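Local coordinates for protein histone-lysine N-methyltransferase, H3 lysine-9 specific SUVH6 (Arabidopsis thaliana, PDB 6A5K) that methylates histone H3 on its K9 side chain using S-adenosylmethionine as methyl donor, and probably reads non-CG DNA methylation through its SRA domain, at residues Arg15-His18 with Gly19-Lys23. The protein carries 1 engineered substitution. Sequence-based numbering, arbitrary orientation.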
# COMPACT_ATOMS: atom_id res chain seq x y z
N ARG A 15 3.25 7.68 5.06
CA ARG A 15 1.82 7.87 4.85
C ARG A 15 1.49 9.37 4.82
O ARG A 15 0.75 9.85 3.95
CB ARG A 15 1.03 7.14 5.95
CG ARG A 15 -0.43 6.88 5.65
CD ARG A 15 -1.05 5.95 6.70
NE ARG A 15 -0.43 4.63 6.70
CZ ARG A 15 -0.16 3.93 7.80
NH1 ARG A 15 -0.46 4.43 8.99
NH2 ARG A 15 0.40 2.73 7.71
N LEU A 16 2.06 10.11 5.77
CA LEU A 16 1.92 11.56 5.82
C LEU A 16 2.46 12.21 4.54
O LEU A 16 1.81 13.05 3.92
CB LEU A 16 2.65 12.12 7.04
CG LEU A 16 2.50 13.61 7.33
CD1 LEU A 16 1.06 13.93 7.75
CD2 LEU A 16 3.51 14.06 8.38
N PHE A 17 3.66 11.78 4.14
CA PHE A 17 4.27 12.28 2.91
C PHE A 17 3.35 12.09 1.69
O PHE A 17 3.09 13.04 0.93
CB PHE A 17 5.61 11.58 2.65
CG PHE A 17 6.19 11.89 1.31
CD1 PHE A 17 6.80 13.11 1.07
CD2 PHE A 17 6.15 10.95 0.29
CE1 PHE A 17 7.34 13.40 -0.17
CE2 PHE A 17 6.69 11.23 -0.95
CZ PHE A 17 7.29 12.46 -1.18
N HIS A 18 2.84 10.88 1.50
CA HIS A 18 1.99 10.63 0.34
C HIS A 18 0.66 11.36 0.44
O HIS A 18 0.09 11.77 -0.58
CB HIS A 18 1.79 9.13 0.14
CG HIS A 18 2.97 8.47 -0.51
ND1 HIS A 18 3.20 8.56 -1.87
CD2 HIS A 18 4.01 7.77 0.01
CE1 HIS A 18 4.33 7.92 -2.16
NE2 HIS A 18 4.84 7.44 -1.04
N GLY A 19 0.17 11.54 1.66
CA GLY A 19 -1.03 12.31 1.90
C GLY A 19 -0.85 13.73 1.39
O GLY A 19 -1.69 14.26 0.66
N VAL A 20 0.27 14.34 1.76
CA VAL A 20 0.58 15.70 1.31
C VAL A 20 0.76 15.78 -0.21
O VAL A 20 0.23 16.69 -0.86
CB VAL A 20 1.84 16.25 2.02
CG1 VAL A 20 2.24 17.60 1.43
CG2 VAL A 20 1.57 16.36 3.52
N CYS A 21 1.52 14.83 -0.77
CA CYS A 21 1.66 14.74 -2.23
C CYS A 21 0.30 14.76 -2.95
O CYS A 21 0.08 15.54 -3.88
CB CYS A 21 2.40 13.46 -2.64
SG CYS A 21 4.17 13.45 -2.32
N ARG A 22 -0.60 13.88 -2.51
CA ARG A 22 -1.86 13.71 -3.22
C ARG A 22 -2.84 14.84 -2.92
O ARG A 22 -3.74 15.11 -3.72
CB ARG A 22 -2.46 12.35 -2.88
CG ARG A 22 -1.64 11.20 -3.49
CD ARG A 22 -2.42 9.90 -3.63
NE ARG A 22 -1.72 8.95 -4.49
CZ ARG A 22 -1.83 8.91 -5.81
NH1 ARG A 22 -2.62 9.77 -6.44
NH2 ARG A 22 -1.15 8.01 -6.52
N LYS A 23 -2.66 15.53 -1.80
CA LYS A 23 -3.47 16.72 -1.54
C LYS A 23 -3.02 17.89 -2.43
O LYS A 23 -3.85 18.65 -2.96
CB LYS A 23 -3.42 17.11 -0.06
CG LYS A 23 -4.16 18.41 0.27
CD LYS A 23 -5.66 18.29 0.02
CE LYS A 23 -6.28 17.17 0.84
NZ LYS A 23 -7.77 17.25 0.85
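A sulfur-aromatic contact between F17 and C21, one turn apart in helix 5-29, illustrates how an i to i+4 pair lets two side chains meet on the same side of a helix. The thiol of C21 sits over one face of the phenyl ring, SG 3.7 Å from the F17 ring centroid and 22° off its normal, displaced toward the rim so that its closest ring atom is F17 CZ at 3.5 Å. With CG anti to the backbone N (chi1 171°), the F17 ring comes to lie alongside the next turn, where C21 SG rests against its face. The backbone bonds of the helix tie the same residues: C21 N donates to F17 O at 2.9 Å, and R22 N reaches H18 O at 2.9 Å. G19 N to R15 O and V20 N to L16 O continue the pattern. The F17 side chain also touches A48 and S49 of helix 44-54 and E83 and I86 of helix 81-87. Were F17 a serine, C21 SG would probably lose its aromatic partner and a gap would be likely to open against those two helices. L16 and V20 rest on M417 and L420 of helix 412-420, while R15 is held by Q483 O (through NE) and D484 (through NH2), and R22 by N317 (through NH1) and D319 (through NH2), tying helix 5-29 to segments following strand 477-482 and preceding strand 328-330.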